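Local coordinates for metallocarboxypeptidase (Trypanosoma cruzi, PDB 3DWC), which probably removes single amino acids from the C-terminal end of peptides with broad specificity, sparing proline, as a metal-dependent carboxypeptidase of the M32 family, at residues B[303-317]-B[450-462]. Residues are numbered along the deposited sequence; the frame is centred on the assembly and turned at random.
Sequences FAEMQIGRSGAFMEF and IRKGDLGKILAKQ. With GLY (glycine), chain O; ALA (alanine), chain P; SO4 (sulfate ion), chain R.
Ile450 packs against apolar side chains before and after the turn at 310-311: Ile308 on one side, Ala313 and Phe314 on the other. Its CG2 branch does most of the touching. Ile450 CG2 meets Ala313 CB at 3.6 Å and Phe314 CB at 3.5 Å. Ile450 CG2 is 4.0 Å from Ile308 CG2. With CG1 beside the backbone N (chi1 -65°), CG2 is the branch turned to Ala313 and Phe314. Further along, Ile308 reaches Leu455 and Ile458.

Phe303 closes the other end. Ile458 CG2 meets the ring edge in plane, 3.6 Å from Phe303 CE2. Gln462 CG lies over one face near the rim, and the amide is tilted 34° from the ring. Gln462 NE2 is hydrogen-bonded to Gln300 OE1, outside the contact.

Phe317 lies against the end of helix 443-451. Gly453 CA makes a CH-pi contact, 3.7 Å from the Phe317 ring centroid. Gly453 follows the helix in a Schellman motif with positive phi. As it has no side chain, its CA can lie over the ring face.

Polar contacts across the interface are slight. Arg451 CA makes a CA-H...O contact of 3.2 Å with Ala313 O. The Arg451 guanidinium pairs with Asp448 and weakly hydrogen-bonds a sulfate, probably from the crystallisation liquor. Ser311 OG donates to Ile308 O and accepts from Phe314 N at 3.1 Å, an N-cap.

Beside the contact, Asp454 OD1 accepts from the bound glycine N.

The contact joins two pairs of consecutive helices, 294-309 with 312-326 and 443-451 with 456-467, at their connecting bends. Helix 421-441 packs on Phe303 through Met434. Helix 259-276, which carries cobalt ligands His267 and His271, touches Ala304 and Phe314 through Ile266.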
loop_
_atom_site.group_PDB
_atom_site.type_symbol
_atom_site.label_atom_id
_atom_site.label_comp_id
_atom_site.label_asym_id
_atom_site.label_seq_id
_atom_site.Cartn_x
_atom_site.Cartn_y
_atom_site.Cartn_z
ATOM N N PHE B 303 3.761 -23.409 16.613
ATOM C CA PHE B 303 2.685 -24.369 16.804
ATOM C C PHE B 303 2.179 -24.885 15.442
ATOM O O PHE B 303 2.052 -26.102 15.213
ATOM C CB PHE B 303 1.579 -23.691 17.589
ATOM C CG PHE B 303 0.509 -24.627 18.043
ATOM C CD1 PHE B 303 0.555 -25.191 19.286
ATOM C CD2 PHE B 303 -0.548 -24.927 17.204
ATOM C CE1 PHE B 303 -0.461 -26.051 19.716
ATOM C CE2 PHE B 303 -1.605 -25.747 17.628
ATOM C CZ PHE B 303 -1.544 -26.329 18.890
ATOM N N ALA B 304 1.967 -23.945 14.514
ATOM C CA ALA B 304 1.563 -24.273 13.158
ATOM C C ALA B 304 2.633 -25.054 12.427
ATOM O O ALA B 304 2.401 -26.159 11.958
ATOM C CB ALA B 304 1.164 -22.960 12.322
ATOM N N GLU B 305 3.803 -24.467 12.315
ATOM C CA GLU B 305 4.880 -25.058 11.585
ATOM C C GLU B 305 5.402 -26.337 12.176
ATOM O O GLU B 305 5.520 -27.341 11.464
ATOM C CB GLU B 305 6.039 -24.055 11.433
ATOM C CG GLU B 305 7.049 -24.545 10.490
ATOM C CD GLU B 305 8.369 -23.816 10.542
ATOM O OE1 GLU B 305 8.496 -22.768 11.185
ATOM O OE2 GLU B 305 9.284 -24.325 9.904
ATOM N N MET B 306 5.755 -26.306 13.467
ATOM C CA MET B 306 6.516 -27.415 14.058
ATOM C C MET B 306 5.624 -28.466 14.666
ATOM O O MET B 306 5.811 -29.660 14.430
ATOM C CB MET B 306 7.526 -26.916 15.105
ATOM C CG MET B 306 8.562 -25.909 14.573
ATOM S SD MET B 306 9.503 -26.681 13.260
ATOM C CE MET B 306 10.913 -25.591 13.042
ATOM N N GLN B 307 4.638 -28.025 15.425
ATOM C CA GLN B 307 3.774 -28.952 16.133
ATOM C C GLN B 307 2.795 -29.655 15.211
ATOM O O GLN B 307 2.483 -30.828 15.433
ATOM C CB GLN B 307 3.058 -28.269 17.296
ATOM C CG GLN B 307 3.978 -27.771 18.420
ATOM C CD GLN B 307 4.740 -28.886 19.124
ATOM O OE1 GLN B 307 5.879 -28.702 19.532
ATOM N NE2 GLN B 307 4.104 -30.019 19.319
ATOM N N ILE B 308 2.316 -28.967 14.185
ATOM C CA ILE B 308 1.445 -29.567 13.208
ATOM C C ILE B 308 2.228 -29.862 11.923
ATOM O O ILE B 308 2.319 -31.011 11.472
ATOM C CB ILE B 308 0.226 -28.664 12.884
ATOM C CG1 ILE B 308 -0.601 -28.433 14.148
ATOM C CG2 ILE B 308 -0.630 -29.294 11.709
ATOM C CD1 ILE B 308 -1.691 -27.400 14.013
ATOM N N GLY B 309 2.789 -28.813 11.354
ATOM C CA GLY B 309 3.467 -28.871 10.031
ATOM C C GLY B 309 4.519 -29.930 9.770
ATOM O O GLY B 309 4.588 -30.473 8.662
ATOM N N ARG B 310 5.362 -30.217 10.753
ATOM C CA ARG B 310 6.431 -31.212 10.595
ATOM C C ARG B 310 6.099 -32.547 11.231
ATOM O O ARG B 310 6.982 -33.411 11.360
ATOM C CB ARG B 310 7.727 -30.657 11.213
ATOM C CG ARG B 310 8.207 -29.378 10.436
ATOM C CD ARG B 310 9.613 -29.134 10.654
ATOM N NE ARG B 310 10.072 -27.808 10.217
ATOM C CZ ARG B 310 10.680 -27.555 9.061
ATOM N NH1 ARG B 310 11.130 -26.314 8.804
ATOM N NH2 ARG B 310 10.840 -28.515 8.138
ATOM N N SER B 311 4.855 -32.719 11.659
ATOM C CA SER B 311 4.449 -33.980 12.296
ATOM C C SER B 311 4.256 -35.103 11.299
ATOM O O SER B 311 3.943 -34.853 10.128
ATOM C CB SER B 311 3.170 -33.797 13.082
ATOM O OG SER B 311 2.023 -33.565 12.259
ATOM N N GLY B 312 4.435 -36.353 11.766
ATOM C CA GLY B 312 4.138 -37.522 10.939
ATOM C C GLY B 312 2.707 -37.549 10.446
ATOM O O GLY B 312 2.462 -37.891 9.320
ATOM N N ALA B 313 1.749 -37.214 11.327
ATOM C CA ALA B 313 0.319 -37.141 10.979
ATOM C C ALA B 313 0.058 -36.216 9.813
ATOM O O ALA B 313 -0.736 -36.522 8.926
ATOM C CB ALA B 313 -0.534 -36.709 12.227
ATOM N N PHE B 314 0.682 -35.048 9.827
ATOM C CA PHE B 314 0.501 -34.097 8.743
ATOM C C PHE B 314 1.095 -34.607 7.428
ATOM O O PHE B 314 0.607 -34.272 6.346
ATOM C CB PHE B 314 1.113 -32.803 9.162
ATOM C CG PHE B 314 0.857 -31.668 8.242
ATOM C CD1 PHE B 314 -0.328 -31.017 8.256
ATOM C CD2 PHE B 314 1.855 -31.223 7.401
ATOM C CE1 PHE B 314 -0.545 -29.914 7.464
ATOM C CE2 PHE B 314 1.631 -30.138 6.566
ATOM C CZ PHE B 314 0.416 -29.482 6.627
ATOM N N MET B 315 2.148 -35.421 7.501
ATOM C CA MET B 315 2.705 -36.006 6.279
ATOM C C MET B 315 1.682 -36.857 5.541
ATOM O O MET B 315 1.722 -36.988 4.314
ATOM C CB MET B 315 3.976 -36.823 6.598
ATOM C CG MET B 315 5.143 -35.980 7.149
ATOM S SD MET B 315 5.575 -34.505 6.174
ATOM C CE MET B 315 4.750 -33.207 7.061
ATOM N N GLU B 316 0.799 -37.488 6.315
ATOM C CA GLU B 316 -0.248 -38.318 5.775
ATOM C C GLU B 316 -1.261 -37.524 4.984
ATOM O O GLU B 316 -1.724 -37.960 3.928
ATOM C CB GLU B 316 -0.961 -39.045 6.893
ATOM C CG GLU B 316 -0.064 -39.953 7.657
ATOM C CD GLU B 316 -0.837 -40.839 8.636
ATOM O OE1 GLU B 316 -1.995 -41.224 8.306
ATOM O OE2 GLU B 316 -0.281 -41.092 9.732
ATOM N N PHE B 317 -1.615 -36.353 5.520
ATOM C CA PHE B 317 -2.361 -35.379 4.765
ATOM C C PHE B 317 -1.582 -34.721 3.581
ATOM O O PHE B 317 -2.118 -34.524 2.490
ATOM C CB PHE B 317 -2.862 -34.294 5.703
ATOM C CG PHE B 317 -3.864 -33.382 5.058
ATOM C CD1 PHE B 317 -5.189 -33.780 4.891
ATOM C CD2 PHE B 317 -3.490 -32.111 4.639
ATOM C CE1 PHE B 317 -6.130 -32.929 4.287
ATOM C CE2 PHE B 317 -4.426 -31.251 4.048
ATOM C CZ PHE B 317 -5.749 -31.674 3.876
ATOM N N ILE B 450 -5.117 -33.565 12.492
ATOM C CA ILE B 450 -3.961 -33.256 11.682
ATOM C C ILE B 450 -3.935 -34.095 10.401
ATOM O O ILE B 450 -3.866 -33.542 9.314
ATOM C CB ILE B 450 -2.627 -33.418 12.485
ATOM C CG1 ILE B 450 -2.545 -32.392 13.648
ATOM C CG2 ILE B 450 -1.419 -33.233 11.553
ATOM C CD1 ILE B 450 -1.373 -32.604 14.689
ATOM N N ARG B 451 -4.019 -35.416 10.512
ATOM C CA ARG B 451 -3.877 -36.262 9.334
ATOM C C ARG B 451 -4.994 -36.087 8.304
ATOM O O ARG B 451 -4.765 -36.317 7.125
ATOM C CB ARG B 451 -3.657 -37.740 9.730
ATOM C CG ARG B 451 -4.852 -38.524 10.071
ATOM C CD ARG B 451 -4.434 -39.870 10.739
ATOM N NE ARG B 451 -5.604 -40.550 11.245
ATOM C CZ ARG B 451 -6.515 -41.148 10.474
ATOM N NH1 ARG B 451 -7.556 -41.736 11.046
ATOM N NH2 ARG B 451 -6.389 -41.192 9.137
ATOM N N LYS B 452 -6.171 -35.653 8.749
ATOM C CA LYS B 452 -7.271 -35.339 7.868
ATOM C C LYS B 452 -7.352 -33.839 7.483
ATOM O O LYS B 452 -8.262 -33.462 6.762
ATOM C CB LYS B 452 -8.609 -35.724 8.526
ATOM C CG LYS B 452 -8.783 -37.208 8.825
ATOM C CD LYS B 452 -10.165 -37.465 9.424
ATOM C CE LYS B 452 -10.343 -38.947 9.873
ATOM N NZ LYS B 452 -11.690 -39.179 10.476
ATOM N N GLY B 453 -6.443 -32.994 7.964
ATOM C CA GLY B 453 -6.482 -31.583 7.606
ATOM C C GLY B 453 -7.755 -30.872 8.066
ATOM O O GLY B 453 -8.275 -29.993 7.378
ATOM N N ASP B 454 -8.233 -31.296 9.245
ATOM C CA ASP B 454 -9.441 -30.832 9.904
ATOM C C ASP B 454 -9.051 -30.157 11.224
ATOM O O ASP B 454 -9.210 -30.725 12.319
ATOM C CB ASP B 454 -10.298 -32.073 10.197
ATOM C CG ASP B 454 -11.727 -31.749 10.448
ATOM O OD1 ASP B 454 -12.088 -30.578 10.240
ATOM O OD2 ASP B 454 -12.499 -32.690 10.852
ATOM N N LEU B 455 -8.563 -28.933 11.124
ATOM C CA LEU B 455 -7.906 -28.285 12.270
ATOM C C LEU B 455 -8.778 -27.480 13.207
ATOM O O LEU B 455 -8.310 -27.044 14.236
ATOM C CB LEU B 455 -6.740 -27.413 11.824
ATOM C CG LEU B 455 -5.661 -28.119 11.000
ATOM C CD1 LEU B 455 -4.668 -27.061 10.534
ATOM C CD2 LEU B 455 -4.954 -29.248 11.763
ATOM N N GLY B 456 -10.054 -27.339 12.909
ATOM C CA GLY B 456 -10.915 -26.436 13.675
ATOM C C GLY B 456 -10.909 -26.624 15.190
ATOM O O GLY B 456 -11.031 -25.651 15.927
ATOM N N LYS B 457 -10.807 -27.862 15.660
ATOM C CA LYS B 457 -10.882 -28.130 17.115
ATOM C C LYS B 457 -9.579 -27.642 17.766
ATOM O O LYS B 457 -9.530 -27.134 18.928
ATOM C CB LYS B 457 -11.057 -29.612 17.362
ATOM C CG LYS B 457 -12.479 -30.105 17.278
ATOM C CD LYS B 457 -12.507 -31.602 17.365
ATOM C CE LYS B 457 -13.919 -32.116 17.276
ATOM N NZ LYS B 457 -13.968 -33.533 17.753
ATOM N N ILE B 458 -8.508 -27.785 16.992
ATOM C CA ILE B 458 -7.213 -27.364 17.459
ATOM C C ILE B 458 -7.198 -25.847 17.465
ATOM O O ILE B 458 -6.859 -25.252 18.479
ATOM C CB ILE B 458 -6.066 -27.962 16.644
ATOM C CG1 ILE B 458 -6.078 -29.502 16.669
ATOM C CG2 ILE B 458 -4.685 -27.506 17.209
ATOM C CD1 ILE B 458 -4.997 -30.085 15.670
ATOM N N LEU B 459 -7.601 -25.221 16.352
ATOM C CA LEU B 459 -7.549 -23.774 16.220
ATOM C C LEU B 459 -8.454 -23.140 17.270
ATOM O O LEU B 459 -8.100 -22.114 17.822
ATOM C CB LEU B 459 -7.934 -23.294 14.796
ATOM C CG LEU B 459 -7.117 -23.869 13.628
ATOM C CD1 LEU B 459 -7.743 -23.526 12.292
ATOM C CD2 LEU B 459 -5.645 -23.386 13.744
ATOM N N ALA B 460 -9.590 -23.774 17.587
ATOM C CA ALA B 460 -10.482 -23.246 18.597
ATOM C C ALA B 460 -9.856 -23.190 19.985
ATOM O O ALA B 460 -10.048 -22.226 20.725
ATOM C CB ALA B 460 -11.789 -24.026 18.652
ATOM N N LYS B 461 -9.101 -24.214 20.337
ATOM C CA LYS B 461 -8.353 -24.215 21.622
ATOM C C LYS B 461 -7.310 -23.101 21.666
ATOM O O LYS B 461 -7.119 -22.472 22.699
ATOM C CB LYS B 461 -7.610 -25.531 21.831
ATOM C CG LYS B 461 -8.434 -26.699 22.209
ATOM C CD LYS B 461 -8.905 -26.623 23.680
ATOM C CE LYS B 461 -9.926 -27.737 23.996
ATOM N NZ LYS B 461 -10.330 -27.725 25.433
ATOM N N GLN B 462 -6.620 -22.889 20.560
ATOM C CA GLN B 462 -5.639 -21.763 20.454
ATOM C C GLN B 462 -6.316 -20.388 20.641
ATOM O O GLN B 462 -5.772 -19.471 21.262
ATOM C CB GLN B 462 -4.959 -21.753 19.105
ATOM C CG GLN B 462 -3.868 -22.796 18.913
ATOM C CD GLN B 462 -3.169 -22.649 17.614
ATOM O OE1 GLN B 462 -3.603 -23.235 16.586
ATOM N NE2 GLN B 462 -2.015 -21.908 17.621
HETATM N N GLY O . -11.859 -28.094 10.921
HETATM C CA GLY O . -13.332 -27.950 10.759
HETATM C C GLY O . -14.072 -27.320 11.924
HETATM O O GLY O . -14.564 -26.180 11.824
HETATM N N ALA P . -14.115 -28.066 13.033
HETATM C CA ALA P . -14.992 -27.792 14.190
HETATM C C ALA P . -14.485 -26.645 15.068
HETATM O O ALA P . -14.508 -26.725 16.302
HETATM C CB ALA P . -15.168 -29.076 15.029
HETATM S S SO4 R . -9.051 -43.520 8.071
HETATM O O1 SO4 R . -9.499 -44.775 7.463
HETATM O O2 SO4 R . -10.079 -42.987 8.972
HETATM O O3 SO4 R . -7.811 -43.797 8.795
HETATM O O4 SO4 R . -8.806 -42.528 7.025
#